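Local coordinates for phosphoribosylaminoimidazole carboxylase, ATPase subunit (Thermus thermophilus, PDB 3AW8), which probably catalyses the ATP-dependent carboxylation of 5-aminoimidazole ribonucleotide with bicarbonate to N5-carboxyaminoimidazole ribonucleotide in purine biosynthesis, at residues 51-56 / 72-77; 102-107 / 254-259. All coordinates share one frame; numbering follows the deposited sequence.

Contact 1: residues 51-56 / 72-77; sequences GALLRF and VEAARR
Leu53 and Leu54, neighbours on one helix, meet Ala74 and Arg77, one turn apart on another, and the pairs illustrate how a helix interface can grade from apolar to amphipathic within a few residues. On the inner side a single methyl does the work: Leu53 CD1 lies 3.6 Å from the carbonyl oxygen of Ala74 and 3.9 Å from Ala74 CB. The same methyl also reaches the root of the next side chain, 3.9 Å from Arg77 CG, and so sits between the small alanine and the aliphatic start of the arginine. Farther out, Leu54 and Arg77 cross at about a right angle. Leu54 CD2 stands 3.8 Å above one face of the guanidinium, displaced toward its rim, while Leu54 CD1 is 3.7 Å from Arg77 NH1. The arginine is brought there by a bend at its second torsion (chi2 75°), which turns the chain along its own helix instead of straight out from it. A second-shell partner then holds the charged end: Arg77 NE forms a salt bridge with Glu50, which belongs to the same helix as the two leucines.

The axes of segments 51-56 and 72-77 pass 10.9 Å apart, their N-to-C directions 42° from each other, and the backbones come nearest at Leu53 and Ala74. Both helices belong to the Rossmann-like preATP-grasp domain; helix 50-57 lies in the connection between strands 41-44 and 62-65 of its parallel sheet, and helix 72-81 follows the latter strand. Leu53 also packs on Leu28 of strand 25-29 and on Leu78, linking the helix pair to the sheet. The chemistry implies a division of labour: methyl groups fill the inner seam, whereas at its outer margin the arginine supplies both an apolar stem and a charge already paired across the interface.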
ATOM      1  N   GLY A  51     -13.325 -11.035 -29.661  1.00 46.67           N
ATOM      2  CA  GLY A  51     -13.980 -11.947 -28.740  1.00 45.08           C
ATOM      3  C   GLY A  51     -13.504 -11.746 -27.314  1.00 45.28           C
ATOM      4  O   GLY A  51     -14.305 -11.555 -26.397  1.00 43.71           O
ATOM      5  N   ALA A  52     -12.187 -11.778 -27.128  1.00 45.42           N
ATOM      6  CA  ALA A  52     -11.602 -11.595 -25.810  1.00 43.49           C
ATOM      7  C   ALA A  52     -11.918 -10.198 -25.293  1.00 42.24           C
ATOM      8  O   ALA A  52     -12.222 -10.015 -24.116  1.00 41.83           O
ATOM      9  CB  ALA A  52     -10.103 -11.808 -25.881  1.00 43.36           C
ATOM     10  N   LEU A  53     -11.864  -9.216 -26.185  1.00 41.67           N
ATOM     11  CA  LEU A  53     -12.135  -7.841 -25.809  1.00 42.04           C
ATOM     12  C   LEU A  53     -13.510  -7.700 -25.164  1.00 43.81           C
ATOM     13  O   LEU A  53     -13.621  -7.234 -24.032  1.00 43.29           O
ATOM     14  CB  LEU A  53     -12.050  -6.927 -27.036  1.00 41.66           C
ATOM     15  CG  LEU A  53     -11.268  -5.618 -26.889  1.00 42.83           C
ATOM     16  CD1 LEU A  53     -11.791  -4.608 -27.872  1.00 43.20           C
ATOM     17  CD2 LEU A  53     -11.417  -5.065 -25.502  1.00 45.81           C
ATOM     18  N   LEU A  54     -14.557  -8.109 -25.885  1.00 46.38           N
ATOM     19  CA  LEU A  54     -15.934  -8.013 -25.389  1.00 47.25           C
ATOM     20  C   LEU A  54     -16.221  -8.889 -24.162  1.00 47.18           C
ATOM     21  O   LEU A  54     -16.999  -8.508 -23.286  1.00 43.01           O
ATOM     22  CB  LEU A  54     -16.908  -8.352 -26.517  1.00 48.67           C
ATOM     23  CG  LEU A  54     -16.764  -7.438 -27.740  1.00 51.28           C
ATOM     24  CD1 LEU A  54     -17.658  -7.942 -28.853  1.00 50.61           C
ATOM     25  CD2 LEU A  54     -17.118  -5.996 -27.372  1.00 51.64           C
ATOM     26  N   ARG A  55     -15.590 -10.058 -24.108  1.00 48.39           N
ATOM     27  CA  ARG A  55     -15.756 -10.959 -22.975  1.00 49.69           C
ATOM     28  C   ARG A  55     -15.224 -10.258 -21.722  1.00 50.81           C
ATOM     29  O   ARG A  55     -15.873 -10.244 -20.675  1.00 52.57           O
ATOM     30  CB  ARG A  55     -14.986 -12.256 -23.224  1.00 51.20           C
ATOM     31  CG  ARG A  55     -15.066 -13.251 -22.080  1.00 55.89           C
ATOM     32  CD  ARG A  55     -14.513 -14.623 -22.461  1.00 59.36           C
ATOM     33  NE  ARG A  55     -13.091 -14.613 -22.815  1.00 62.84           N
ATOM     34  CZ  ARG A  55     -12.620 -14.693 -24.060  1.00 64.41           C
ATOM     35  NH1 ARG A  55     -11.309 -14.677 -24.275  1.00 63.78           N
ATOM     36  NH2 ARG A  55     -13.453 -14.791 -25.094  1.00 63.71           N
ATOM     37  N   PHE A  56     -14.041  -9.660 -21.845  1.00 49.77           N
ATOM     38  CA  PHE A  56     -13.411  -8.944 -20.742  1.00 48.03           C
ATOM     39  C   PHE A  56     -14.213  -7.704 -20.324  1.00 48.48           C
ATOM     40  O   PHE A  56     -14.204  -7.304 -19.160  1.00 48.78           O
ATOM     41  CB  PHE A  56     -11.966  -8.565 -21.153  1.00 46.29           C
ATOM     42  CG  PHE A  56     -11.491  -7.226 -20.633  1.00 41.89           C
ATOM     43  CD1 PHE A  56     -11.769  -6.057 -21.331  1.00 37.26           C
ATOM     44  CD2 PHE A  56     -10.776  -7.139 -19.436  1.00 42.48           C
ATOM     45  CE1 PHE A  56     -11.350  -4.816 -20.854  1.00 38.32           C
ATOM     46  CE2 PHE A  56     -10.349  -5.897 -18.944  1.00 41.85           C
ATOM     47  CZ  PHE A  56     -10.640  -4.728 -19.661  1.00 38.78           C
ATOM     48  N   VAL A  72      -5.217   1.420 -30.216  1.00 44.22           N
ATOM     49  CA  VAL A  72      -6.292   2.379 -29.984  1.00 45.88           C
ATOM     50  C   VAL A  72      -7.629   1.820 -30.488  1.00 47.45           C
ATOM     51  O   VAL A  72      -8.703   2.245 -30.058  1.00 47.13           O
ATOM     52  CB  VAL A  72      -6.004   3.721 -30.680  1.00 44.44           C
ATOM     53  CG1 VAL A  72      -6.146   3.566 -32.174  1.00 44.85           C
ATOM     54  CG2 VAL A  72      -6.942   4.788 -30.153  1.00 44.24           C
ATOM     55  N   GLU A  73      -7.555   0.862 -31.405  1.00 48.08           N
ATOM     56  CA  GLU A  73      -8.760   0.242 -31.933  1.00 50.97           C
ATOM     57  C   GLU A  73      -9.533  -0.457 -30.810  1.00 49.86           C
ATOM     58  O   GLU A  73     -10.763  -0.384 -30.750  1.00 49.60           O
ATOM     59  CB  GLU A  73      -8.405  -0.782 -33.017  1.00 54.64           C
ATOM     60  CG  GLU A  73      -7.744  -0.213 -34.271  1.00 60.32           C
ATOM     61  CD  GLU A  73      -6.261   0.077 -34.098  1.00 63.14           C
ATOM     62  OE1 GLU A  73      -5.519  -0.826 -33.649  1.00 65.40           O
ATOM     63  OE2 GLU A  73      -5.830   1.202 -34.428  1.00 65.93           O
ATOM     64  N   ALA A  74      -8.808  -1.143 -29.926  1.00 48.17           N
ATOM     65  CA  ALA A  74      -9.430  -1.849 -28.807  1.00 47.08           C
ATOM     66  C   ALA A  74     -10.059  -0.876 -27.812  1.00 46.79           C
ATOM     67  O   ALA A  74     -11.094  -1.167 -27.220  1.00 47.40           O
ATOM     68  CB  ALA A  74      -8.409  -2.728 -28.103  1.00 43.78           C
ATOM     69  N   ALA A  75      -9.439   0.284 -27.629  1.00 46.19           N
ATOM     70  CA  ALA A  75      -9.977   1.272 -26.705  1.00 46.45           C
ATOM     71  C   ALA A  75     -11.244   1.907 -27.265  1.00 46.98           C
ATOM     72  O   ALA A  75     -12.212   2.101 -26.533  1.00 46.78           O
ATOM     73  CB  ALA A  75      -8.939   2.350 -26.418  1.00 44.32           C
ATOM     74  N   ARG A  76     -11.236   2.236 -28.557  1.00 47.57           N
ATOM     75  CA  ARG A  76     -12.399   2.859 -29.188  1.00 49.04           C
ATOM     76  C   ARG A  76     -13.569   1.886 -29.349  1.00 48.03           C
ATOM     77  O   ARG A  76     -14.730   2.294 -29.317  1.00 46.25           O
ATOM     78  CB  ARG A  76     -12.017   3.467 -30.546  1.00 49.60           C
ATOM     79  CG  ARG A  76     -11.224   4.767 -30.429  1.00 52.47           C
ATOM     80  CD  ARG A  76     -10.888   5.364 -31.788  1.00 54.39           C
ATOM     81  NE  ARG A  76     -10.049   6.562 -31.689  1.00 55.53           N
ATOM     82  CZ  ARG A  76     -10.409   7.679 -31.059  1.00 58.41           C
ATOM     83  NH1 ARG A  76     -11.597   7.761 -30.466  1.00 57.94           N
ATOM     84  NH2 ARG A  76      -9.580   8.718 -31.017  1.00 58.03           N
ATOM     85  N   ARG A  77     -13.259   0.603 -29.506  1.00 46.99           N
ATOM     86  CA  ARG A  77     -14.286  -0.417 -29.653  1.00 48.21           C
ATOM     87  C   ARG A  77     -15.157  -0.505 -28.403  1.00 49.52           C
ATOM     88  O   ARG A  77     -16.361  -0.736 -28.490  1.00 51.46           O
ATOM     89  CB  ARG A  77     -13.641  -1.780 -29.916  1.00 48.15           C
ATOM     90  CG  ARG A  77     -14.631  -2.937 -29.993  1.00 48.16           C
ATOM     91  CD  ARG A  77     -15.397  -2.930 -31.313  1.00 47.91           C
ATOM     92  NE  ARG A  77     -16.398  -3.991 -31.368  1.00 47.20           N
ATOM     93  CZ  ARG A  77     -17.569  -3.945 -30.741  1.00 48.42           C
ATOM     94  NH1 ARG A  77     -18.420  -4.959 -30.839  1.00 46.44           N
ATOM     95  NH2 ARG A  77     -17.898  -2.875 -30.026  1.00 48.28           N
TER

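Contact 2: residues 102-107 / 254-259; sequences TFFQGL and LLFNEM. With AMP (adenosine monophosphate), chain C.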
ATOM      1  N   THR A 102       3.249  18.289 -32.466  1.00 61.45           N
ATOM      2  CA  THR A 102       2.365  19.307 -33.031  1.00 61.57           C
ATOM      3  C   THR A 102       1.303  19.696 -32.020  1.00 61.99           C
ATOM      4  O   THR A 102       1.011  20.879 -31.844  1.00 63.48           O
ATOM      5  CB  THR A 102       1.649  18.826 -34.314  1.00 60.67           C
ATOM      6  OG1 THR A 102       0.670  17.836 -33.978  1.00 61.47           O
ATOM      7  CG2 THR A 102       2.647  18.239 -35.298  1.00 59.89           C
ATOM      8  N   PHE A 103       0.728  18.695 -31.354  1.00 62.17           N
ATOM      9  CA  PHE A 103      -0.307  18.937 -30.352  1.00 62.47           C
ATOM     10  C   PHE A 103       0.162  19.904 -29.259  1.00 63.73           C
ATOM     11  O   PHE A 103      -0.510  20.897 -28.967  1.00 63.12           O
ATOM     12  CB  PHE A 103      -0.758  17.606 -29.737  1.00 59.93           C
ATOM     13  CG  PHE A 103      -1.659  17.759 -28.540  1.00 58.15           C
ATOM     14  CD1 PHE A 103      -1.131  17.767 -27.250  1.00 57.34           C
ATOM     15  CD2 PHE A 103      -3.033  17.893 -28.698  1.00 56.52           C
ATOM     16  CE1 PHE A 103      -1.959  17.904 -26.135  1.00 56.90           C
ATOM     17  CE2 PHE A 103      -3.868  18.031 -27.589  1.00 55.85           C
ATOM     18  CZ  PHE A 103      -3.329  18.037 -26.305  1.00 56.33           C
ATOM     19  N   PHE A 104       1.311  19.616 -28.654  1.00 65.36           N
ATOM     20  CA  PHE A 104       1.833  20.490 -27.609  1.00 67.23           C
ATOM     21  C   PHE A 104       2.316  21.800 -28.211  1.00 68.05           C
ATOM     22  O   PHE A 104       2.157  22.865 -27.611  1.00 68.79           O
ATOM     23  CB  PHE A 104       2.970  19.803 -26.834  1.00 66.83           C
ATOM     24  CG  PHE A 104       2.494  18.964 -25.684  1.00 65.83           C
ATOM     25  CD1 PHE A 104       1.867  17.744 -25.906  1.00 65.72           C
ATOM     26  CD2 PHE A 104       2.613  19.423 -24.380  1.00 65.99           C
ATOM     27  CE1 PHE A 104       1.361  16.995 -24.848  1.00 64.79           C
ATOM     28  CE2 PHE A 104       2.111  18.681 -23.313  1.00 66.53           C
ATOM     29  CZ  PHE A 104       1.482  17.463 -23.549  1.00 64.82           C
ATOM     30  N   GLN A 105       2.908  21.723 -29.398  1.00 68.81           N
ATOM     31  CA  GLN A 105       3.379  22.925 -30.063  1.00 69.86           C
ATOM     32  C   GLN A 105       2.177  23.836 -30.281  1.00 69.40           C
ATOM     33  O   GLN A 105       2.297  25.058 -30.240  1.00 69.72           O
ATOM     34  CB  GLN A 105       4.025  22.579 -31.406  1.00 70.66           C
ATOM     35  CG  GLN A 105       4.262  23.790 -32.295  1.00 71.48           C
ATOM     36  CD  GLN A 105       4.967  23.430 -33.586  1.00 72.54           C
ATOM     37  OE1 GLN A 105       6.181  23.231 -33.606  1.00 73.64           O
ATOM     38  NE2 GLN A 105       4.205  23.331 -34.672  1.00 71.49           N
ATOM     39  N   GLY A 106       1.016  23.223 -30.496  1.00 68.70           N
ATOM     40  CA  GLY A 106      -0.199  23.984 -30.710  1.00 69.42           C
ATOM     41  C   GLY A 106      -0.813  24.539 -29.438  1.00 70.06           C
ATOM     42  O   GLY A 106      -1.657  25.428 -29.490  1.00 71.03           O
ATOM     43  N   LEU A 107      -0.405  24.010 -28.292  1.00 71.57           N
ATOM     44  CA  LEU A 107      -0.925  24.475 -27.011  1.00 71.29           C
ATOM     45  C   LEU A 107      -0.103  25.653 -26.512  1.00 71.12           C
ATOM     46  O   LEU A 107      -0.478  26.331 -25.555  1.00 70.95           O
ATOM     47  CB  LEU A 107      -0.885  23.347 -25.978  1.00 72.35           C
ATOM     48  CG  LEU A 107      -1.909  22.227 -26.147  1.00 72.65           C
ATOM     49  CD1 LEU A 107      -1.627  21.130 -25.138  1.00 72.60           C
ATOM     50  CD2 LEU A 107      -3.311  22.791 -25.956  1.00 71.73           C
ATOM     51  N   LEU A 254      11.541  24.698 -20.305  1.00 76.39           N
ATOM     52  CA  LEU A 254      11.030  23.339 -20.370  1.00 73.29           C
ATOM     53  C   LEU A 254      10.580  23.055 -21.799  1.00 71.93           C
ATOM     54  O   LEU A 254       9.754  23.785 -22.350  1.00 71.52           O
ATOM     55  CB  LEU A 254       9.835  23.170 -19.423  1.00 72.73           C
ATOM     56  CG  LEU A 254      10.016  23.299 -17.908  1.00 71.03           C
ATOM     57  CD1 LEU A 254       8.664  23.156 -17.230  1.00 70.13           C
ATOM     58  CD2 LEU A 254      10.977  22.234 -17.401  1.00 71.13           C
ATOM     59  N   LEU A 255      11.134  22.004 -22.393  1.00 69.77           N
ATOM     60  CA  LEU A 255      10.776  21.606 -23.752  1.00 67.52           C
ATOM     61  C   LEU A 255      10.075  20.243 -23.703  1.00 66.55           C
ATOM     62  O   LEU A 255      10.673  19.245 -23.294  1.00 66.72           O
ATOM     63  CB  LEU A 255      12.030  21.495 -24.621  1.00 67.03           C
ATOM     64  CG  LEU A 255      12.999  22.678 -24.642  1.00 67.31           C
ATOM     65  CD1 LEU A 255      14.172  22.346 -25.550  1.00 64.88           C
ATOM     66  CD2 LEU A 255      12.284  23.933 -25.120  1.00 66.47           C
ATOM     67  N   PHE A 256       8.811  20.203 -24.112  1.00 63.52           N
ATOM     68  CA  PHE A 256       8.055  18.957 -24.109  1.00 60.70           C
ATOM     69  C   PHE A 256       8.775  17.872 -24.891  1.00 58.43           C
ATOM     70  O   PHE A 256       9.136  18.075 -26.044  1.00 58.57           O
ATOM     71  CB  PHE A 256       6.673  19.167 -24.726  1.00 62.08           C
ATOM     72  CG  PHE A 256       5.940  17.883 -25.011  1.00 63.89           C
ATOM     73  CD1 PHE A 256       5.289  17.195 -23.994  1.00 64.29           C
ATOM     74  CD2 PHE A 256       5.932  17.341 -26.293  1.00 64.23           C
ATOM     75  CE1 PHE A 256       4.639  15.982 -24.253  1.00 63.75           C
ATOM     76  CE2 PHE A 256       5.286  16.131 -26.557  1.00 63.89           C
ATOM     77  CZ  PHE A 256       4.640  15.452 -25.536  1.00 63.10           C
ATOM     78  N   ASN A 257       8.970  16.718 -24.263  1.00 56.95           N
ATOM     79  CA  ASN A 257       9.629  15.590 -24.915  1.00 55.68           C
ATOM     80  C   ASN A 257       8.633  14.470 -25.217  1.00 55.18           C
ATOM     81  O   ASN A 257       8.455  14.099 -26.371  1.00 53.44           O
ATOM     82  CB  ASN A 257      10.770  15.055 -24.038  1.00 55.86           C
ATOM     83  CG  ASN A 257      11.268  13.680 -24.487  1.00 56.64           C
ATOM     84  OD1 ASN A 257      11.560  13.464 -25.660  1.00 58.19           O
ATOM     85  ND2 ASN A 257      11.372  12.750 -23.544  1.00 57.72           N
ATOM     86  N   GLU A 258       7.984  13.944 -24.176  1.00 56.00           N
ATOM     87  CA  GLU A 258       7.012  12.853 -24.320  1.00 55.57           C
ATOM     88  C   GLU A 258       5.835  12.956 -23.364  1.00 53.94           C
ATOM     89  O   GLU A 258       5.934  13.556 -22.294  1.00 52.36           O
ATOM     90  CB  GLU A 258       7.669  11.497 -24.053  1.00 58.14           C
ATOM     91  CG  GLU A 258       8.420  10.885 -25.203  1.00 64.91           C
ATOM     92  CD  GLU A 258       8.921   9.487 -24.878  1.00 68.68           C
ATOM     93  OE1 GLU A 258       9.746   9.346 -23.945  1.00 69.36           O
ATOM     94  OE2 GLU A 258       8.486   8.529 -25.555  1.00 71.27           O
ATOM     95  N   MET A 259       4.721  12.348 -23.758  1.00 52.49           N
ATOM     96  CA  MET A 259       3.537  12.314 -22.917  1.00 51.42           C
ATOM     97  C   MET A 259       3.054  10.866 -22.874  1.00 48.87           C
ATOM     98  O   MET A 259       3.161  10.134 -23.857  1.00 48.81           O
ATOM     99  CB  MET A 259       2.439  13.243 -23.457  1.00 53.93           C
ATOM    100  CG  MET A 259       1.660  12.730 -24.654  1.00 59.13           C
ATOM    101  SD  MET A 259      -0.110  12.549 -24.268  1.00 65.71           S
ATOM    102  CE  MET A 259      -0.708  14.195 -24.573  1.00 64.96           C
TER
HETATM  103  P   AMP C 370      12.549   8.001 -26.033  1.00132.20           P
HETATM  104  O1P AMP C 370      11.723   7.631 -24.853  1.00131.72           O
HETATM  105  O2P AMP C 370      12.281   9.549 -26.414  1.00131.72           O
HETATM  106  O3P AMP C 370      12.155   7.061 -27.279  1.00131.30           O
HETATM  107  O5' AMP C 370      14.124   7.784 -25.692  1.00130.07           O
HETATM  108  C5' AMP C 370      14.485   8.657 -24.606  1.00126.64           C
HETATM  109  C4' AMP C 370      16.018   8.685 -24.449  1.00123.96           C
HETATM  110  O4' AMP C 370      16.665   9.284 -25.620  1.00121.96           O
HETATM  111  C3' AMP C 370      16.449   9.509 -23.222  1.00122.57           C
HETATM  112  O3' AMP C 370      17.513   8.849 -22.525  1.00122.87           O
HETATM  113  C2' AMP C 370      16.873  10.871 -23.790  1.00120.93           C
HETATM  114  O2' AMP C 370      17.985  11.411 -23.063  1.00120.03           O
HETATM  115  C1' AMP C 370      17.216  10.599 -25.272  1.00119.12           C
HETATM  116  N9  AMP C 370      16.639  11.651 -26.145  1.00115.57           N
HETATM  117  C8  AMP C 370      15.402  11.638 -26.739  1.00114.82           C
HETATM  118  N7  AMP C 370      15.219  12.720 -27.439  1.00113.54           N
HETATM  119  C5  AMP C 370      16.314  13.501 -27.349  1.00112.76           C
HETATM  120  C6  AMP C 370      16.694  14.764 -27.878  1.00112.06           C
HETATM  121  N6  AMP C 370      15.832  15.472 -28.699  1.00111.44           N
HETATM  122  N1  AMP C 370      17.913  15.261 -27.566  1.00111.57           N
HETATM  123  C2  AMP C 370      18.763  14.592 -26.774  1.00111.66           C
HETATM  124  N3  AMP C 370      18.443  13.402 -26.257  1.00112.13           N
HETATM  125  C4  AMP C 370      17.248  12.826 -26.513  1.00113.44           C
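The Phe104 ring lies face to face on that of Phe256, planes 7° apart and centroids separated by 3.7 Å; this stack joins helix 97-107 to strand 253-260 within the ATP-grasp domain. Phe256 is covered on both faces, by Phe104 on one and, nearer the rim of the other, by the backbone N of Glu258. Met259 meets an edge of each ring, its CB in the plane of Phe256 and its CE in that of Phe104. With CG anti to the backbone N (chi1 168°), Phe256 extends its ring toward the helix, where Phe104, its CG beside the backbone N, lays its own ring over it. Leu245 and Ala233 also touch Phe104. An alanine in place of Phe104 would remove the stacking ring, which is likely to open a gap beside Phe256 and let that ring turn.

Just beyond Phe256, Asn257 and Glu258 both face Glu246 in a classic beta bulge. Glu258, whose CB points away from the helix, belongs to the AMP pocket, so the packed side of the strand backs directly onto its ligand side. On the packed side, the Met259 chain bends twice to set CE 3.5 Å from Phe104 CE1.

How the contacts relate
The two contacts sample different domains of one chain and share no helix or strand; their centres are about 29 Å apart and they do not touch. Contact 1 pairs two helices beside the parallel sheet of the preATP-grasp domain, its centre about 23 Å from the centre of the chain, and is only partly buried. Contact 2 is a buried joint between a helix and an antiparallel strand, its centre about 15 Å from the same point. Each buries the same area, 192 Å², but with different materials: aliphatic groups and a charged margin in the first, aromatic rings and a thioether in the second. Contact 1 lies away from the nucleotide site, which contact 2 adjoins.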